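Local coordinates for fiber protein (Snake adenovirus 1, PDB 4D0U) that is the head domain of a homotrimeric fibre that probably forms the capsid vertex spikes and attaches the virion to a host receptor, at residues V54-Q59 / M123-S128; R104-F109 / T113-V118. The protein carries 2 engineered substitutions. All coordinates share one frame; numbering follows the deposited sequence.

Contacts 1 and 2 lie in the fibre head, with their centres about 8 Å apart. Contact 1 (54-59 with 123-128) packs one four-stranded sheet on the other. Contact 2 (104-109 with 113-118) is a hairpin within the second sheet. The strands 112-119 and 122-127 are neighbours there, and two probable hydrogen bonds join the contacts: Thr124 O to Ser117 N and Glu126 O to Ile115 N, each 2.9 Å. Val116 packs on Met123 and Met125, so the inward face of contact 2 continues into the core of contact 1. On its other face, the side chain of Ile115 comes within about 3 Å of a bound polyethylene glycol, probably from the crystallisation liquor.

Contact 1 of 2, residues V54-Q59 / M123-S128; sequences VSFAFQ and MTMEIS. Engineered in segment 123-128: Met123 (natural residue Leu), Met125 (natural residue Leu).
Phe58 and Met123 meet in a CH-pi and Met-aromatic contact; Phe56 and Met125 make a looser Met-aromatic contact. Both methionines are engineered in place of leucine and are present as selenomethionine, with SE in the place of sulfur. The two side chains of the first pair come from opposite directions. Met123 CE sits over one face of the Phe58 ring, near its centre, 3.6 Å from the centroid and only 10° off the ring normal. The selenium lies obliquely toward the far end of the ring, with SE of Met123 3.4 Å from CZ of Phe58. The Met123 chain is extended through its first two torsions and then bends at the last (chi3 -73°). This bend lays the methyl across the ring.

In the second pair the side chains cross at about a right angle. Met125 CE reaches CZ of Phe56 at 3.6 Å and approaches obliquely. SE of Met125 is more distant, 5.3 Å from the centroid of the Phe56 ring and 45° off its normal.

Apolar packing extends these pairs. No hydrogen bond links the two segments, whose nearest CA atoms, those of Phe56 and Met125, are 10.7 Å apart. Side chains alone span the distance. Phe56 also meets the ring of Phe85 and packs on Leu81. Phe58 rests on Leu48, Leu73 and Ala75, within its own sheet. All four touching residues are buried.

Ala57 and Gln59, which alternate with the two phenylalanines, face the second subunit instead: Ala57 packs on Leu142, and Gln59 OE1 is hydrogen-bonded to Lys70 NZ, both of that subunit. Inward aromatic and apolar side chains between two facing antiparallel sheets are the mark of a beta-sandwich core, here that of the fibre head domain.

Contact 2 of 2, residues R104-F109 / T113-V118; sequences RWLIAF and TGIVSV
Trp105 pairs with Val116, and Ile107 with Gly114, as antiparallel hydrogen-bonded pairs. Leu106 with Ile115 and Ala108 with Thr113 are the non-hydrogen-bonded pairs. The strand axes run at 148° and approach to 4.6 Å. Four backbone bonds hold them. Gly114 N to Ile107 O is 2.8 Å and nearly straight, at 175°. Trp105 N gives a bond of the same length to Val116 O. Val116 N returns a bond to Trp105 O. Ile115 CA also makes a CA-H...O contact with Trp105 O, at 3.3 Å.

The side chains divide between the two faces. On one, Leu106 CD1 lies 3.5 Å from Thr113 CG2 and also touches Ile115 CG1. Thr113 CG2 is anti to the backbone N (its OG1 has chi1 -49°), which turns this methyl toward Leu106. Arg104 bends at its second torsion and passes obliquely across Ile115, whose CG2 lies 3.7 Å from Arg104 CB and equally near CG. The guanidinium continues to another chain, where NH1 forms a salt bridge with Glu133 of the third subunit.

On the opposite face, Trp105 CB packs on Val116 CB at 4.0 Å. The edge of the indole points at Val116 O, near the ring plane. Ile107 CG2 lies 3.4 Å from Gly114 O and also touches Val116 CG2. Phe109 approaches the backbone of Gly114.

Strand 105-109 is the outermost of its sheet within the chain, and strand 112-119 pairs on its other side with strand 122-127. Trp105 NE1 is hydrogen-bonded to Leu97 O in helix 91-98, and the indole ring meets Phe96. Trp105, Ile107, Phe109 and Val116 pack on strand 68-77 of the facing sheet, while Leu106, Ala108 and Thr113 pack on Pro110 of the third subunit.

Contact 1 of 2, residues V54-Q59 / M123-S128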
# COMPACT_ATOMS: atom_id res chain seq x y z
N VAL A 54 -16.24 -11.36 -13.92
CA VAL A 54 -15.06 -10.76 -13.26
C VAL A 54 -15.36 -10.68 -11.77
O VAL A 54 -16.43 -10.23 -11.37
CB VAL A 54 -14.73 -9.34 -13.82
CG1 VAL A 54 -13.59 -8.70 -13.03
CG2 VAL A 54 -14.39 -9.37 -15.32
N SER A 55 -14.42 -11.11 -10.93
CA SER A 55 -14.65 -11.03 -9.49
C SER A 55 -13.53 -10.33 -8.76
O SER A 55 -12.35 -10.49 -9.10
CB SER A 55 -14.95 -12.38 -8.88
OG SER A 55 -13.81 -13.17 -8.87
N PHE A 56 -13.95 -9.54 -7.78
CA PHE A 56 -13.06 -8.78 -6.91
C PHE A 56 -13.35 -9.16 -5.48
O PHE A 56 -14.49 -9.41 -5.11
CB PHE A 56 -13.37 -7.28 -6.99
CG PHE A 56 -12.62 -6.55 -8.05
CD1 PHE A 56 -13.01 -6.64 -9.39
CD2 PHE A 56 -11.54 -5.73 -7.71
CE1 PHE A 56 -12.32 -5.95 -10.38
CE2 PHE A 56 -10.87 -5.02 -8.71
CZ PHE A 56 -11.25 -5.14 -10.04
N ALA A 57 -12.31 -9.11 -4.66
CA ALA A 57 -12.51 -9.12 -3.23
C ALA A 57 -12.18 -7.73 -2.69
O ALA A 57 -11.19 -7.14 -3.08
CB ALA A 57 -11.58 -10.15 -2.62
N PHE A 58 -13.04 -7.22 -1.81
CA PHE A 58 -12.81 -5.94 -1.15
C PHE A 58 -12.74 -6.15 0.33
O PHE A 58 -13.47 -6.98 0.88
CB PHE A 58 -13.91 -4.95 -1.49
CG PHE A 58 -13.82 -4.43 -2.90
CD1 PHE A 58 -13.03 -3.33 -3.19
CD2 PHE A 58 -14.48 -5.10 -3.94
CE1 PHE A 58 -12.92 -2.85 -4.49
CE2 PHE A 58 -14.36 -4.62 -5.25
CZ PHE A 58 -13.57 -3.52 -5.51
N GLN A 59 -11.86 -5.41 0.98
CA GLN A 59 -11.83 -5.31 2.46
C GLN A 59 -11.96 -3.87 2.85
O GLN A 59 -11.30 -3.01 2.28
CB GLN A 59 -10.54 -5.92 2.99
CG GLN A 59 -10.27 -5.61 4.46
CD GLN A 59 -8.85 -5.93 4.86
OE1 GLN A 59 -8.02 -6.24 4.01
NE2 GLN A 59 -8.56 -5.85 6.15
N MSE A 123 -21.72 -0.85 -6.78
CA MSE A 123 -20.35 -0.31 -6.96
C MSE A 123 -20.09 -0.06 -8.41
O MSE A 123 -20.39 -0.93 -9.25
CB MSE A 123 -19.36 -1.36 -6.48
CG MSE A 123 -17.94 -0.81 -6.78
SE MSE A 123 -16.53 -2.10 -6.33
CE MSE A 123 -16.63 -1.94 -4.37
N THR A 124 -19.47 1.07 -8.74
CA THR A 124 -18.77 1.21 -10.03
C THR A 124 -17.32 1.49 -9.76
O THR A 124 -17.02 2.38 -8.97
CB THR A 124 -19.36 2.37 -10.86
OG1 THR A 124 -20.74 2.07 -11.17
CG2 THR A 124 -18.62 2.58 -12.21
N MSE A 125 -16.43 0.77 -10.43
CA MSE A 125 -15.00 1.14 -10.40
C MSE A 125 -14.61 1.49 -11.82
O MSE A 125 -14.55 0.60 -12.69
CB MSE A 125 -14.10 0.02 -9.84
CG MSE A 125 -12.69 0.65 -9.75
SE MSE A 125 -11.39 -0.57 -8.92
CE MSE A 125 -11.15 -1.61 -10.52
N GLU A 126 -14.35 2.78 -12.08
CA GLU A 126 -13.86 3.21 -13.40
C GLU A 126 -12.36 3.06 -13.43
O GLU A 126 -11.73 3.10 -12.38
CB GLU A 126 -14.28 4.65 -13.70
CG GLU A 126 -15.81 4.75 -13.78
CD GLU A 126 -16.32 6.11 -14.18
OE1 GLU A 126 -16.42 6.99 -13.32
OE2 GLU A 126 -16.71 6.27 -15.34
N ILE A 127 -11.80 2.84 -14.61
CA ILE A 127 -10.36 2.55 -14.74
C ILE A 127 -9.68 3.44 -15.78
O ILE A 127 -10.29 3.88 -16.76
CB ILE A 127 -10.09 1.07 -15.07
CG1 ILE A 127 -10.68 0.68 -16.45
CG2 ILE A 127 -10.59 0.18 -13.91
CD1 ILE A 127 -10.47 -0.78 -16.82
N SER A 128 -8.39 3.68 -15.57
CA SER A 128 -7.68 4.66 -16.39
C SER A 128 -7.30 4.11 -17.76
O SER A 128 -7.09 4.89 -18.72
CB SER A 128 -6.43 5.10 -15.62
OG SER A 128 -5.55 3.99 -15.44

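Contact 2 of 2, residues R104-F109 / T113-V118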
# COMPACT_ATOMS: atom_id res chain seq x y z
N ARG A 104 -15.67 9.15 -3.29
CA ARG A 104 -15.19 8.02 -4.13
C ARG A 104 -13.75 7.74 -3.71
O ARG A 104 -13.17 8.49 -2.91
CB ARG A 104 -15.30 8.33 -5.64
CG ARG A 104 -14.81 9.69 -6.15
CD ARG A 104 -13.33 9.91 -5.94
NE ARG A 104 -12.86 11.06 -6.72
CZ ARG A 104 -11.70 11.66 -6.54
NH1 ARG A 104 -10.85 11.23 -5.60
NH2 ARG A 104 -11.39 12.69 -7.31
N TRP A 105 -13.19 6.64 -4.22
CA TRP A 105 -11.89 6.13 -3.75
C TRP A 105 -10.96 6.00 -4.96
O TRP A 105 -11.08 5.04 -5.73
CB TRP A 105 -12.07 4.77 -3.10
CG TRP A 105 -13.00 4.84 -1.93
CD1 TRP A 105 -14.38 5.03 -1.98
CD2 TRP A 105 -12.65 4.74 -0.54
NE1 TRP A 105 -14.88 5.08 -0.68
CE2 TRP A 105 -13.85 4.91 0.21
CE3 TRP A 105 -11.44 4.57 0.15
CZ2 TRP A 105 -13.87 4.86 1.62
CZ3 TRP A 105 -11.46 4.53 1.56
CH2 TRP A 105 -12.67 4.68 2.28
N LEU A 106 -10.02 6.93 -5.07
CA LEU A 106 -8.93 6.85 -6.05
C LEU A 106 -7.95 5.76 -5.59
O LEU A 106 -7.48 5.77 -4.44
CB LEU A 106 -8.23 8.20 -6.10
CG LEU A 106 -7.01 8.30 -7.00
CD1 LEU A 106 -7.39 8.10 -8.47
CD2 LEU A 106 -6.35 9.68 -6.85
N ILE A 107 -7.65 4.80 -6.47
CA ILE A 107 -6.91 3.61 -6.03
C ILE A 107 -5.89 3.21 -7.08
O ILE A 107 -6.22 3.08 -8.27
CB ILE A 107 -7.89 2.46 -5.63
CG1 ILE A 107 -7.10 1.22 -5.15
CG2 ILE A 107 -8.87 2.12 -6.77
CD1 ILE A 107 -7.99 0.24 -4.36
N ALA A 108 -4.64 3.02 -6.66
CA ALA A 108 -3.59 2.59 -7.56
C ALA A 108 -3.44 1.09 -7.57
O ALA A 108 -3.31 0.46 -6.50
CB ALA A 108 -2.27 3.22 -7.11
N PHE A 109 -3.44 0.52 -8.77
CA PHE A 109 -3.07 -0.86 -8.98
C PHE A 109 -1.74 -0.92 -9.75
O PHE A 109 -1.24 0.10 -10.19
CB PHE A 109 -4.17 -1.56 -9.80
CG PHE A 109 -5.48 -1.66 -9.09
CD1 PHE A 109 -5.67 -2.61 -8.07
CD2 PHE A 109 -6.52 -0.80 -9.44
CE1 PHE A 109 -6.88 -2.71 -7.39
CE2 PHE A 109 -7.74 -0.89 -8.77
CZ PHE A 109 -7.91 -1.85 -7.75
N THR A 113 -4.97 2.82 -12.74
CA THR A 113 -5.63 3.53 -11.64
C THR A 113 -7.13 3.32 -11.72
O THR A 113 -7.68 3.29 -12.81
CB THR A 113 -5.37 5.04 -11.75
OG1 THR A 113 -3.97 5.21 -11.95
CG2 THR A 113 -5.74 5.70 -10.45
N GLY A 114 -7.77 3.20 -10.56
CA GLY A 114 -9.24 3.08 -10.54
C GLY A 114 -9.86 4.17 -9.69
O GLY A 114 -9.18 4.82 -8.89
N ILE A 115 -11.16 4.40 -9.89
CA ILE A 115 -11.95 5.18 -8.94
C ILE A 115 -13.18 4.39 -8.58
O ILE A 115 -13.98 4.05 -9.45
CB ILE A 115 -12.36 6.54 -9.51
CG1 ILE A 115 -11.10 7.39 -9.68
CG2 ILE A 115 -13.35 7.23 -8.57
CD1 ILE A 115 -11.34 8.77 -10.22
N VAL A 116 -13.31 4.08 -7.29
CA VAL A 116 -14.41 3.26 -6.78
C VAL A 116 -15.49 4.19 -6.20
O VAL A 116 -15.18 5.06 -5.37
CB VAL A 116 -13.93 2.34 -5.65
CG1 VAL A 116 -15.12 1.57 -5.06
CG2 VAL A 116 -12.88 1.35 -6.14
N SER A 117 -16.73 4.00 -6.64
CA SER A 117 -17.87 4.72 -6.05
C SER A 117 -19.04 3.76 -5.88
O SER A 117 -19.01 2.64 -6.34
CB SER A 117 -18.26 5.90 -6.93
OG SER A 117 -18.72 5.44 -8.17
N VAL A 118 -20.06 4.22 -5.16
CA VAL A 118 -21.27 3.41 -4.98
C VAL A 118 -22.48 4.30 -5.17
O VAL A 118 -22.44 5.48 -4.88
CB VAL A 118 -21.29 2.66 -3.62
CG1 VAL A 118 -21.51 3.61 -2.45
CG2 VAL A 118 -22.34 1.55 -3.61